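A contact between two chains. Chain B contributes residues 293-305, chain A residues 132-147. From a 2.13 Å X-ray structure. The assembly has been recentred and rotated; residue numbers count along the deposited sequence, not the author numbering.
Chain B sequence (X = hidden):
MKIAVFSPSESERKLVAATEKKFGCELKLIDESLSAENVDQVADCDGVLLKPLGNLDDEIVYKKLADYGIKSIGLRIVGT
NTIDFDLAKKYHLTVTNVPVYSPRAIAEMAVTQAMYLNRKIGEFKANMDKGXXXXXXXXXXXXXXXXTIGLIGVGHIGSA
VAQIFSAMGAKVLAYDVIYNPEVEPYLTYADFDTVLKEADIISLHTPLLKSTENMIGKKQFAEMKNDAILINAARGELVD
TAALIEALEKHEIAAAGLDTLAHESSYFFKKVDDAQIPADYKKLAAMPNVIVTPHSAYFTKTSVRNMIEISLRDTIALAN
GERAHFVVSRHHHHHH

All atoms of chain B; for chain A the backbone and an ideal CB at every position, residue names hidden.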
# COMPACT_ATOMS: atom_id res chain seq x y z
N THR B 293 14.49 24.21 1.35
CA THR B 293 15.57 23.52 0.75
C THR B 293 15.86 24.19 -0.61
O THR B 293 14.97 24.75 -1.23
CB THR B 293 15.20 22.04 0.51
OG1 THR B 293 13.91 21.92 -0.11
CG2 THR B 293 15.24 21.28 1.82
N PRO B 294 17.10 24.09 -1.10
CA PRO B 294 17.51 24.88 -2.25
C PRO B 294 17.18 24.13 -3.54
O PRO B 294 18.08 23.65 -4.25
CB PRO B 294 19.00 25.02 -2.03
CG PRO B 294 19.41 23.73 -1.40
CD PRO B 294 18.17 23.18 -0.68
N HIS B 295 15.88 24.02 -3.81
CA HIS B 295 15.32 23.34 -4.98
C HIS B 295 15.97 21.99 -5.21
O HIS B 295 16.30 21.65 -6.33
CB HIS B 295 15.42 24.21 -6.24
CG HIS B 295 14.16 24.25 -7.03
ND1 HIS B 295 13.49 23.11 -7.44
CD2 HIS B 295 13.43 25.29 -7.49
CE1 HIS B 295 12.40 23.45 -8.10
NE2 HIS B 295 12.34 24.77 -8.15
N SER B 296 16.10 21.19 -4.15
CA SER B 296 16.77 19.91 -4.27
C SER B 296 15.86 18.67 -4.22
O SER B 296 16.34 17.53 -4.00
CB SER B 296 17.84 19.80 -3.17
OG SER B 296 17.28 19.75 -1.86
N ALA B 297 14.55 18.87 -4.39
CA ALA B 297 13.61 17.75 -4.39
C ALA B 297 14.03 16.72 -5.41
O ALA B 297 13.95 15.52 -5.15
CB ALA B 297 12.18 18.22 -4.70
N TYR B 298 14.49 17.19 -6.57
CA TYR B 298 14.89 16.29 -7.66
C TYR B 298 16.10 15.46 -7.30
O TYR B 298 16.36 14.40 -7.91
CB TYR B 298 15.21 17.08 -8.96
CG TYR B 298 16.59 17.73 -8.90
CD1 TYR B 298 16.79 18.91 -8.22
CD2 TYR B 298 17.69 17.08 -9.43
CE1 TYR B 298 18.05 19.46 -8.13
CE2 TYR B 298 18.96 17.61 -9.33
CZ TYR B 298 19.14 18.79 -8.67
OH TYR B 298 20.44 19.30 -8.57
N PHE B 299 16.87 15.92 -6.30
CA PHE B 299 18.27 15.55 -6.23
C PHE B 299 18.53 14.13 -5.65
O PHE B 299 19.00 13.95 -4.49
CB PHE B 299 19.03 16.65 -5.46
CG PHE B 299 20.55 16.57 -5.55
CD1 PHE B 299 21.19 16.15 -6.70
CD2 PHE B 299 21.32 17.02 -4.51
CE1 PHE B 299 22.58 16.09 -6.77
CE2 PHE B 299 22.70 16.97 -4.57
CZ PHE B 299 23.33 16.51 -5.70
N THR B 300 18.24 13.10 -6.45
CA THR B 300 18.59 11.75 -6.07
C THR B 300 19.47 11.17 -7.11
O THR B 300 19.59 11.72 -8.20
CB THR B 300 17.36 10.88 -5.96
OG1 THR B 300 16.72 10.82 -7.24
CG2 THR B 300 16.46 11.48 -4.98
N LYS B 301 20.06 10.03 -6.77
CA LYS B 301 20.90 9.25 -7.68
C LYS B 301 20.14 8.89 -8.96
O LYS B 301 20.68 8.88 -10.06
CB LYS B 301 21.33 7.97 -7.01
CG LYS B 301 22.18 8.23 -5.78
CD LYS B 301 23.03 7.03 -5.39
CE LYS B 301 24.03 7.45 -4.31
NZ LYS B 301 25.40 7.58 -4.86
N THR B 302 18.88 8.54 -8.79
CA THR B 302 18.02 8.17 -9.91
C THR B 302 17.82 9.35 -10.87
O THR B 302 17.94 9.18 -12.07
CB THR B 302 16.65 7.73 -9.39
OG1 THR B 302 16.82 6.64 -8.44
CG2 THR B 302 15.76 7.31 -10.57
N SER B 303 17.55 10.53 -10.33
CA SER B 303 17.29 11.69 -11.18
C SER B 303 18.55 12.05 -11.91
O SER B 303 18.52 12.33 -13.10
CB SER B 303 16.85 12.90 -10.37
OG SER B 303 15.60 12.68 -9.77
N VAL B 304 19.66 12.05 -11.19
CA VAL B 304 20.94 12.39 -11.80
C VAL B 304 21.25 11.39 -12.91
O VAL B 304 21.57 11.78 -14.01
CB VAL B 304 22.06 12.50 -10.73
CG1 VAL B 304 23.46 12.55 -11.36
CG2 VAL B 304 21.82 13.72 -9.87
N ARG B 305 21.09 10.10 -12.64
CA ARG B 305 21.30 9.06 -13.66
C ARG B 305 20.40 9.23 -14.90
O ARG B 305 20.86 9.06 -16.04
CB ARG B 305 21.11 7.64 -13.08
CG ARG B 305 21.32 6.53 -14.09
CD ARG B 305 21.18 5.15 -13.48
NE ARG B 305 19.86 4.83 -12.92
CZ ARG B 305 18.73 4.73 -13.62
NH1 ARG B 305 18.70 4.95 -14.93
NH2 ARG B 305 17.60 4.41 -13.00
N UNK A 132 25.77 28.69 1.36
CA UNK A 132 25.97 27.72 0.29
C UNK A 132 24.65 27.05 -0.09
O UNK A 132 24.11 26.22 0.66
CB UNK A 132 27.00 26.67 0.71
N UNK A 133 24.13 27.43 -1.26
CA UNK A 133 22.83 26.98 -1.74
C UNK A 133 22.99 26.00 -2.90
O UNK A 133 22.08 25.83 -3.71
CB UNK A 133 21.98 28.18 -2.17
N UNK A 134 24.13 25.34 -2.98
CA UNK A 134 24.38 24.46 -4.11
C UNK A 134 23.78 23.07 -3.87
O UNK A 134 23.09 22.83 -2.87
CB UNK A 134 25.88 24.35 -4.37
N UNK A 135 24.01 22.17 -4.84
CA UNK A 135 23.68 20.76 -4.72
C UNK A 135 24.92 19.90 -4.90
O UNK A 135 24.99 19.14 -5.88
CB UNK A 135 22.61 20.37 -5.74
N UNK A 136 25.87 19.96 -3.95
CA UNK A 136 27.02 19.10 -3.98
C UNK A 136 26.67 17.60 -3.87
O UNK A 136 25.69 17.27 -3.23
CB UNK A 136 27.97 19.50 -2.85
N UNK A 137 27.51 16.71 -4.38
CA UNK A 137 27.22 15.25 -4.35
C UNK A 137 27.17 14.65 -2.94
O UNK A 137 26.51 13.65 -2.72
CB UNK A 137 28.28 14.50 -5.16
N UNK A 138 27.85 15.30 -1.99
CA UNK A 138 27.88 14.85 -0.66
C UNK A 138 26.47 14.94 -0.01
O UNK A 138 26.23 14.30 0.98
CB UNK A 138 28.91 15.66 0.12
N UNK A 139 25.59 15.78 -0.57
CA UNK A 139 24.20 15.90 -0.17
C UNK A 139 23.18 15.24 -1.14
O UNK A 139 21.99 15.52 -1.07
CB UNK A 139 23.87 17.39 -0.02
N UNK A 140 23.64 14.41 -2.07
CA UNK A 140 22.69 13.69 -2.93
C UNK A 140 21.89 12.70 -2.09
O UNK A 140 22.36 12.20 -1.09
CB UNK A 140 23.42 12.96 -4.06
N UNK A 141 20.66 12.46 -2.49
CA UNK A 141 19.77 11.61 -1.72
C UNK A 141 19.34 10.42 -2.55
O UNK A 141 19.95 10.13 -3.55
CB UNK A 141 18.55 12.40 -1.24
N UNK A 142 18.33 9.72 -2.10
CA UNK A 142 17.84 8.56 -2.83
C UNK A 142 16.35 8.24 -2.52
O UNK A 142 15.83 8.68 -1.48
CB UNK A 142 18.71 7.35 -2.50
N UNK A 143 15.68 7.55 -3.44
CA UNK A 143 14.28 7.29 -3.27
C UNK A 143 14.20 6.17 -2.28
O UNK A 143 15.06 5.29 -2.23
CB UNK A 143 13.58 6.95 -4.59
N UNK A 144 13.13 6.18 -1.51
CA UNK A 144 12.99 5.25 -0.44
C UNK A 144 12.81 3.83 -0.96
O UNK A 144 13.31 2.89 -0.33
CB UNK A 144 11.81 5.65 0.45
N UNK A 145 12.19 3.66 -2.14
CA UNK A 145 12.13 2.31 -2.75
C UNK A 145 13.50 1.81 -3.21
O UNK A 145 13.60 0.70 -3.73
CB UNK A 145 11.17 2.32 -3.94
N UNK A 146 14.57 2.56 -3.05
CA UNK A 146 15.89 1.95 -3.33
C UNK A 146 16.63 1.53 -2.08
O UNK A 146 17.72 1.03 -2.16
CB UNK A 146 16.77 2.93 -4.12
N UNK A 147 16.02 1.71 -0.92
CA UNK A 147 16.71 1.51 0.34
C UNK A 147 16.26 0.22 0.97
O UNK A 147 15.13 -0.26 0.70
CB UNK A 147 16.47 2.68 1.29

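Position 132 lies beyond chain B's reach, so many side chains would suit; it is Asp, whose OD1 accepts from N and OG1 at 134. At 133 the ideal CB sits 4.3 Å from B:Pro294 CB, directed sideways, which favours an apolar group. The deposited Phe meets the proline CB with its ring edge. Position 134 points away: Thr, bound back to A:Asp132.

Position 135 points toward chain B. Its ideal CB is 3.6 Å from B:Phe299 CE2 and 3.7 Å from B:Tyr298 OH, so a short polar side chain would fit, with a methylene to lie on the phenylalanine and a polar end for the hydroxyl. It is Asn; its CB packs over one face of the B:Phe299 ring, 3.9 Å from the centroid, while its amide lies at the tyrosine ring's edge.

At 136, phi of -63° permits proline and CB points away; Pro it is. CB also points away at 137, where small or polar residues would do. Asp places OD1 2.7 Å from water 1 O, which donates to it and accepts a weak bond from B:Lys301 NZ. Position 138 makes no contact, and Ser suffices. At 139 the ideal CB is 4.7 Å from B:Phe299 CE2, a modest apolar site occupied by Leu.

Position 140 has its ideal CB 3.9 Å from B:Phe299 CZ, with B:Lys301 CG 5.2 Å away. An aliphatic side chain is the natural answer. Ile lays CG1 4.0 Å from the B:Phe299 centroid, on the face opposite A:Asn135, so the ring is clasped between them; its CD1 reaches to 4.0 Å from B:Val304 CG2.

At 141 the backbone does the work: N donates to B:Phe299 O (3.0 Å), and O accepts from B:Lys301 N (3.2 Å), forming a single bridge with B:Thr300. With the ideal CB 3.6 Å from B:Phe299 O, a small residue is comfortable, and Ser is found. Position 142 points sideways near B:Lys301 and B:Thr300; polar residues suit, and Asn is present.

At 143 the ideal CB is 5.0 Å from B:Thr302 OG1, and B:Thr300 offers a second hydroxyl, calling for a longer acceptor. Glu fits: OE1 accepts from B:Thr302 OG1 (2.6 Å) and OE2 from B:Thr300 OG1 (2.7 Å), one carboxylate pairing both threonines.

Positions 144, 145 and 147 are little constrained and hold Ile, Tyr and Lys. Position 146 points toward chain B from farther off; it is Asn.

Chain A 132-147: DFTNPDSLISNEIYNK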
# COMPACT_ATOMS: atom_id res chain seq x y z
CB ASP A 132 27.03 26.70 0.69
CG ASP A 132 27.28 25.66 -0.37
OD1 ASP A 132 26.50 25.54 -1.33
OD2 ASP A 132 28.28 24.95 -0.24
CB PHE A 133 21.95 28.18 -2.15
CG PHE A 133 21.57 29.08 -1.00
CD1 PHE A 133 22.46 30.04 -0.51
CD2 PHE A 133 20.33 28.95 -0.37
CE1 PHE A 133 22.12 30.84 0.57
CE2 PHE A 133 19.98 29.77 0.68
CZ PHE A 133 20.87 30.73 1.16
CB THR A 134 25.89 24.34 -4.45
OG1 THR A 134 26.59 23.88 -3.31
CG2 THR A 134 26.49 25.70 -4.88
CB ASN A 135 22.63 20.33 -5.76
CG ASN A 135 21.27 21.00 -5.56
OD1 ASN A 135 21.00 21.69 -4.56
ND2 ASN A 135 20.42 20.79 -6.52
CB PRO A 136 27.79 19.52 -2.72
CG PRO A 136 26.72 19.94 -1.78
CD PRO A 136 25.81 20.74 -2.69
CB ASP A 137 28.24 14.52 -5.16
CG ASP A 137 27.94 13.07 -5.29
OD1 ASP A 137 27.01 12.67 -6.07
OD2 ASP A 137 28.67 12.34 -4.62
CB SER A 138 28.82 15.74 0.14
OG SER A 138 28.27 17.05 0.21
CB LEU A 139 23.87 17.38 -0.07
CG LEU A 139 24.72 18.15 0.97
CD1 LEU A 139 24.15 19.53 1.22
CD2 LEU A 139 24.81 17.35 2.26
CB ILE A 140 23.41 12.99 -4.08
CG1 ILE A 140 22.44 12.66 -5.21
CG2 ILE A 140 24.17 11.75 -3.62
CD1 ILE A 140 23.16 12.19 -6.46
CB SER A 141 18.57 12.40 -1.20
OG SER A 141 17.89 11.68 -0.21
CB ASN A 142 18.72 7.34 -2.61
CG ASN A 142 18.62 6.32 -3.78
OD1 ASN A 142 17.97 6.57 -4.81
ND2 ASN A 142 19.27 5.18 -3.62
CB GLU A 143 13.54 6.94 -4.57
CG GLU A 143 13.32 8.12 -5.51
CD GLU A 143 14.52 8.39 -6.42
OE1 GLU A 143 15.49 7.60 -6.38
OE2 GLU A 143 14.47 9.36 -7.22
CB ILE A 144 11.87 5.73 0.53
CG1 ILE A 144 11.99 5.06 1.86
CG2 ILE A 144 10.50 5.49 -0.06
CD1 ILE A 144 13.06 5.72 2.71
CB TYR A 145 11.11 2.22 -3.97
CG TYR A 145 11.39 3.17 -5.10
CD1 TYR A 145 12.30 2.87 -6.10
CD2 TYR A 145 10.75 4.37 -5.15
CE1 TYR A 145 12.52 3.78 -7.12
CE2 TYR A 145 10.98 5.26 -6.12
CZ TYR A 145 11.88 4.98 -7.10
OH TYR A 145 12.03 5.94 -8.05
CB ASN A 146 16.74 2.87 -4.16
CG ASN A 146 16.18 3.08 -5.54
OD1 ASN A 146 16.05 4.19 -6.03
ND2 ASN A 146 15.84 1.99 -6.16
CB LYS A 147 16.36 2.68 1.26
CG LYS A 147 16.95 4.00 0.81
CD LYS A 147 17.95 4.50 1.82
CE LYS A 147 18.69 5.76 1.44
NZ LYS A 147 20.02 5.38 0.93
O HOH W 1 26.33 10.24 -6.89
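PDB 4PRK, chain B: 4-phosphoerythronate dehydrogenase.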